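Local structure of translation initiation factor eIF2B subunit delta (Schizosaccharomyces pombe, 5B04) at residues Ser121-Thr133 / Asp388-Gln400. The protein serves as a component of the eIF2B complex, which catalyses the exchange of GDP for GTP on the gamma subunit of eIF2. Sequence-based numbering, arbitrary orientation.
Sequences SIFSHLDWRRRRT and DSLVYNELAPGDQ
L126 and L395 meet at the middle of this contact, their side chains crossing at about a right angle, with L126 CB 3.6 Å from L395 CG. L126 CD1 lies against L395 CD2, while its other branch, CD2, comes 3.5 Å from L390 O. That same carbonyl takes the one hydrogen bond between the segments, from H125 NE2 (3.0 Å, N-H...O 166°). The oxygen lies in the imidazole plane, though the donor stands above the carbonyl plane. H125 has CG between its backbone N and carbonyl carbon (chi1 56°), which swings the ring across to L390. L390 CD2 meets the F123 ring at its edge, 3.6 Å from CE1, while I122 CG1 covers one face. R130 NH1 donates to D127 O and R129 O, which sets NH2 against E394 CG; the E394 carboxylate is beyond salt-bridge reach of R130 and pairs with R205. N393 braces its own loop, ND2 bonding to S389 O (2.9 Å) and OD1 accepting from E394 N and from Y432 N of strand 425-435. An irregular N-terminal segment thus packs on L395 of short strand 395-396, outermost within this chain in the antiparallel sheet, and on the loop before it, its I122/F123/L390 end in the interface with a beta subunit.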
loop_
_atom_site.group_PDB
_atom_site.type_symbol
_atom_site.label_atom_id
_atom_site.label_comp_id
_atom_site.label_asym_id
_atom_site.label_seq_id
_atom_site.Cartn_x
_atom_site.Cartn_y
_atom_site.Cartn_z
ATOM N N SER G 121 -14.158 14.105 4.622
ATOM C CA SER G 121 -13.062 14.786 3.946
ATOM C C SER G 121 -11.759 14.499 4.678
ATOM O O SER G 121 -11.653 14.727 5.883
ATOM C CB SER G 121 -13.316 16.293 3.873
ATOM O OG SER G 121 -12.226 16.966 3.266
ATOM N N ILE G 122 -10.769 13.994 3.951
ATOM C CA ILE G 122 -9.486 13.655 4.555
ATOM C C ILE G 122 -8.648 14.908 4.804
ATOM O O ILE G 122 -7.546 14.830 5.348
ATOM C CB ILE G 122 -8.689 12.671 3.677
ATOM C CG1 ILE G 122 -8.293 13.326 2.356
ATOM C CG2 ILE G 122 -9.500 11.410 3.418
ATOM C CD1 ILE G 122 -7.570 12.392 1.410
ATOM N N PHE G 123 -9.181 16.059 4.408
ATOM C CA PHE G 123 -8.509 17.337 4.619
ATOM C C PHE G 123 -9.310 18.225 5.567
ATOM O O PHE G 123 -8.998 19.401 5.745
ATOM C CB PHE G 123 -8.298 18.057 3.286
ATOM C CG PHE G 123 -7.759 17.175 2.196
ATOM C CD1 PHE G 123 -6.465 16.686 2.257
ATOM C CD2 PHE G 123 -8.544 16.845 1.103
ATOM C CE1 PHE G 123 -5.967 15.876 1.255
ATOM C CE2 PHE G 123 -8.052 16.035 0.094
ATOM C CZ PHE G 123 -6.761 15.551 0.170
ATOM N N SER G 124 -10.342 17.648 6.177
ATOM C CA SER G 124 -11.278 18.403 7.007
ATOM C C SER G 124 -10.663 18.916 8.308
ATOM O O SER G 124 -11.147 19.890 8.886
ATOM C CB SER G 124 -12.501 17.541 7.329
ATOM O OG SER G 124 -12.121 16.332 7.962
ATOM N N HIS G 125 -9.601 18.264 8.764
ATOM C CA HIS G 125 -9.003 18.588 10.056
ATOM C C HIS G 125 -7.929 19.669 9.957
ATOM O O HIS G 125 -7.563 20.281 10.961
ATOM C CB HIS G 125 -8.410 17.331 10.691
ATOM C CG HIS G 125 -7.409 16.633 9.825
ATOM N ND1 HIS G 125 -7.757 15.632 8.945
ATOM C CD2 HIS G 125 -6.071 16.795 9.701
ATOM C CE1 HIS G 125 -6.676 15.204 8.317
ATOM N NE2 HIS G 125 -5.639 15.894 8.757
ATOM N N LEU G 126 -7.427 19.900 8.751
ATOM C CA LEU G 126 -6.357 20.869 8.547
ATOM C C LEU G 126 -6.852 22.302 8.748
ATOM O O LEU G 126 -7.849 22.716 8.154
ATOM C CB LEU G 126 -5.750 20.701 7.153
ATOM C CG LEU G 126 -5.135 19.326 6.880
ATOM C CD1 LEU G 126 -4.637 19.220 5.447
ATOM C CD2 LEU G 126 -4.010 19.039 7.862
ATOM N N ASP G 127 -6.141 23.045 9.592
ATOM C CA ASP G 127 -6.532 24.402 9.968
ATOM C C ASP G 127 -6.535 25.355 8.776
ATOM O O ASP G 127 -5.482 25.694 8.236
ATOM C CB ASP G 127 -5.595 24.935 11.056
ATOM C CG ASP G 127 -5.165 23.859 12.034
ATOM O OD1 ASP G 127 -6.004 23.005 12.390
ATOM O OD2 ASP G 127 -3.985 23.864 12.443
ATOM N N TRP G 128 -7.726 25.792 8.379
ATOM C CA TRP G 128 -7.881 26.650 7.211
ATOM C C TRP G 128 -8.123 28.107 7.593
ATOM O O TRP G 128 -8.097 28.993 6.737
ATOM C CB TRP G 128 -9.029 26.146 6.336
ATOM C CG TRP G 128 -10.338 26.082 7.061
ATOM C CD1 TRP G 128 -10.811 25.041 7.806
ATOM C CD2 TRP G 128 -11.340 27.104 7.116
ATOM N NE1 TRP G 128 -12.048 25.350 8.319
ATOM C CE2 TRP G 128 -12.395 26.611 7.910
ATOM C CE3 TRP G 128 -11.450 28.387 6.569
ATOM C CZ2 TRP G 128 -13.543 27.356 8.171
ATOM C CZ3 TRP G 128 -12.590 29.124 6.830
ATOM C CH2 TRP G 128 -13.621 28.606 7.623
ATOM N N ARG G 129 -8.360 28.354 8.878
ATOM C CA ARG G 129 -8.629 29.704 9.359
ATOM C C ARG G 129 -7.380 30.578 9.325
ATOM O O ARG G 129 -6.333 30.206 9.855
ATOM C CB ARG G 129 -9.198 29.664 10.777
ATOM C CG ARG G 129 -10.604 29.099 10.861
ATOM C CD ARG G 129 -11.111 29.091 12.293
ATOM N NE ARG G 129 -12.488 28.615 12.377
ATOM C CZ ARG G 129 -12.834 27.333 12.420
ATOM N NH1 ARG G 129 -11.901 26.391 12.385
ATOM N NH2 ARG G 129 -14.113 26.991 12.496
ATOM N N ARG G 130 -7.501 31.742 8.695
ATOM C CA ARG G 130 -6.394 32.686 8.597
ATOM C C ARG G 130 -6.845 34.101 8.943
ATOM O O ARG G 130 -8.037 34.405 8.929
ATOM C CB ARG G 130 -5.792 32.669 7.188
ATOM C CG ARG G 130 -5.212 31.333 6.752
ATOM C CD ARG G 130 -3.989 30.958 7.573
ATOM N NE ARG G 130 -3.263 29.838 6.980
ATOM C CZ ARG G 130 -3.525 28.560 7.232
ATOM N NH1 ARG G 130 -4.501 28.231 8.068
ATOM N NH2 ARG G 130 -2.813 27.608 6.645
ATOM N N ARG G 131 -5.881 34.960 9.255
ATOM C CA ARG G 131 -6.146 36.382 9.439
ATOM C C ARG G 131 -5.353 37.199 8.426
ATOM O O ARG G 131 -4.137 37.343 8.547
ATOM C CB ARG G 131 -5.967 36.793 10.901
ATOM C CG ARG G 131 -6.057 38.293 11.126
ATOM C CD ARG G 131 -6.924 38.640 12.327
ATOM N NE ARG G 131 -6.367 38.137 13.579
ATOM C CZ ARG G 131 -6.929 38.319 14.769
ATOM N NH1 ARG G 131 -8.066 38.995 14.872
ATOM N NH2 ARG G 131 -6.355 37.827 15.859
ATOM N N ARG G 132 -6.047 37.729 7.426
ATOM C CA ARG G 132 -5.408 38.456 6.345
ATOM C C ARG G 132 -5.183 39.993 6.553
ATOM O O ARG G 132 -4.284 40.639 6.016
ATOM C CB ARG G 132 -6.160 38.110 5.058
ATOM C CG ARG G 132 -6.002 36.657 4.629
ATOM C CD ARG G 132 -6.727 36.380 3.322
ATOM N NE ARG G 132 -6.642 34.974 2.937
ATOM C CZ ARG G 132 -7.287 34.453 1.898
ATOM N NH1 ARG G 132 -8.048 35.230 1.148
ATOM N NH2 ARG G 132 -7.165 33.166 1.605
ATOM N N THR G 133 -6.046 40.530 7.409
ATOM C CA THR G 133 -5.952 41.928 7.818
ATOM C C THR G 133 -5.936 42.181 9.321
ATOM O O THR G 133 -6.185 41.274 10.111
ATOM C CB THR G 133 -7.218 42.567 7.218
ATOM O OG1 THR G 133 -8.382 42.003 7.837
ATOM C CG2 THR G 133 -7.279 42.340 5.715
ATOM N N ASP G 388 2.334 9.855 7.819
ATOM C CA ASP G 388 1.883 10.289 6.502
ATOM C C ASP G 388 1.951 11.807 6.389
ATOM O O ASP G 388 2.167 12.503 7.380
ATOM C CB ASP G 388 0.461 9.795 6.222
ATOM C CG ASP G 388 -0.562 10.397 7.164
ATOM O OD1 ASP G 388 -0.220 10.629 8.340
ATOM O OD2 ASP G 388 -1.706 10.637 6.726
ATOM N N SER G 389 1.764 12.314 5.176
ATOM C CA SER G 389 1.895 13.742 4.920
ATOM C C SER G 389 0.598 14.500 5.188
ATOM O O SER G 389 0.510 15.698 4.924
ATOM C CB SER G 389 2.340 13.978 3.474
ATOM O OG SER G 389 3.460 13.177 3.145
ATOM N N LEU G 390 -0.402 13.808 5.725
ATOM C CA LEU G 390 -1.738 14.386 5.834
ATOM C C LEU G 390 -2.149 14.795 7.248
ATOM O O LEU G 390 -2.996 15.672 7.413
ATOM C CB LEU G 390 -2.771 13.409 5.270
ATOM C CG LEU G 390 -2.890 13.414 3.746
ATOM C CD1 LEU G 390 -3.967 12.449 3.288
ATOM C CD2 LEU G 390 -3.181 14.818 3.245
ATOM N N VAL G 391 -1.565 14.169 8.263
ATOM C CA VAL G 391 -1.941 14.486 9.639
ATOM C C VAL G 391 -1.425 15.869 10.048
ATOM O O VAL G 391 -2.174 16.681 10.594
ATOM C CB VAL G 391 -1.432 13.415 10.634
ATOM C CG1 VAL G 391 0.025 13.065 10.367
ATOM C CG2 VAL G 391 -1.634 13.878 12.071
ATOM N N TYR G 392 -0.153 16.137 9.770
ATOM C CA TYR G 392 0.433 17.443 10.042
ATOM C C TYR G 392 0.864 18.117 8.747
ATOM O O TYR G 392 1.822 17.690 8.103
ATOM C CB TYR G 392 1.630 17.321 10.988
ATOM C CG TYR G 392 1.262 17.110 12.439
ATOM C CD1 TYR G 392 0.990 18.188 13.270
ATOM C CD2 TYR G 392 1.200 15.833 12.982
ATOM C CE1 TYR G 392 0.659 18.002 14.599
ATOM C CE2 TYR G 392 0.868 15.636 14.311
ATOM C CZ TYR G 392 0.600 16.724 15.115
ATOM O OH TYR G 392 0.271 16.534 16.438
ATOM N N ASN G 393 0.151 19.172 8.370
ATOM C CA ASN G 393 0.475 19.920 7.165
ATOM C C ASN G 393 -0.085 21.335 7.244
ATOM O O ASN G 393 -0.690 21.715 8.247
ATOM C CB ASN G 393 -0.062 19.200 5.925
ATOM C CG ASN G 393 0.782 19.454 4.690
ATOM O OD1 ASN G 393 1.215 20.578 4.441
ATOM N ND2 ASN G 393 1.022 18.404 3.912
ATOM N N GLU G 394 0.122 22.116 6.189
ATOM C CA GLU G 394 -0.362 23.490 6.155
ATOM C C GLU G 394 -1.114 23.773 4.862
ATOM O O GLU G 394 -0.563 23.640 3.769
ATOM C CB GLU G 394 0.800 24.471 6.318
ATOM C CG GLU G 394 0.369 25.921 6.462
ATOM C CD GLU G 394 1.546 26.868 6.598
ATOM O OE1 GLU G 394 2.591 26.447 7.136
ATOM O OE2 GLU G 394 1.424 28.034 6.168
ATOM N N LEU G 395 -2.376 24.164 4.993
ATOM C CA LEU G 395 -3.210 24.448 3.834
ATOM C C LEU G 395 -2.847 25.770 3.173
ATOM O O LEU G 395 -2.712 26.796 3.840
ATOM C CB LEU G 395 -4.689 24.463 4.225
ATOM C CG LEU G 395 -5.325 23.103 4.505
ATOM C CD1 LEU G 395 -6.821 23.246 4.736
ATOM C CD2 LEU G 395 -5.044 22.155 3.359
ATOM N N ALA G 396 -2.687 25.730 1.856
ATOM C CA ALA G 396 -2.511 26.938 1.064
ATOM C C ALA G 396 -3.839 27.287 0.400
ATOM O O ALA G 396 -4.622 26.389 0.085
ATOM C CB ALA G 396 -1.415 26.746 0.024
ATOM N N PRO G 397 -4.105 28.590 0.204
ATOM C CA PRO G 397 -5.341 29.062 -0.431
ATOM C C PRO G 397 -5.659 28.327 -1.732
ATOM O O PRO G 397 -4.806 28.237 -2.615
ATOM C CB PRO G 397 -5.049 30.538 -0.699
ATOM C CG PRO G 397 -4.113 30.922 0.389
ATOM C CD PRO G 397 -3.250 29.712 0.636
ATOM N N GLY G 398 -6.875 27.800 -1.833
ATOM C CA GLY G 398 -7.284 27.037 -2.998
ATOM C C GLY G 398 -7.369 27.879 -4.255
ATOM O O GLY G 398 -7.286 27.359 -5.367
ATOM N N ASP G 399 -7.531 29.186 -4.076
ATOM C CA ASP G 399 -7.647 30.110 -5.198
ATOM C C ASP G 399 -6.330 30.246 -5.959
ATOM O O ASP G 399 -6.311 30.682 -7.110
ATOM C CB ASP G 399 -8.116 31.481 -4.711
ATOM C CG ASP G 399 -9.439 31.416 -3.974
ATOM O OD1 ASP G 399 -10.259 30.531 -4.301
ATOM O OD2 ASP G 399 -9.661 32.247 -3.070
ATOM N N GLN G 400 -5.231 29.873 -5.310
ATOM C CA GLN G 400 -3.916 29.889 -5.942
ATOM C C GLN G 400 -3.857 28.928 -7.126
ATOM O O GLN G 400 -3.094 29.132 -8.070
ATOM C CB GLN G 400 -2.831 29.531 -4.924
ATOM C CG GLN G 400 -2.195 30.728 -4.236
ATOM C CD GLN G 400 -1.321 31.541 -5.172
ATOM O OE1 GLN G 400 -0.165 31.196 -5.417
ATOM N NE2 GLN G 400 -1.872 32.627 -5.702
#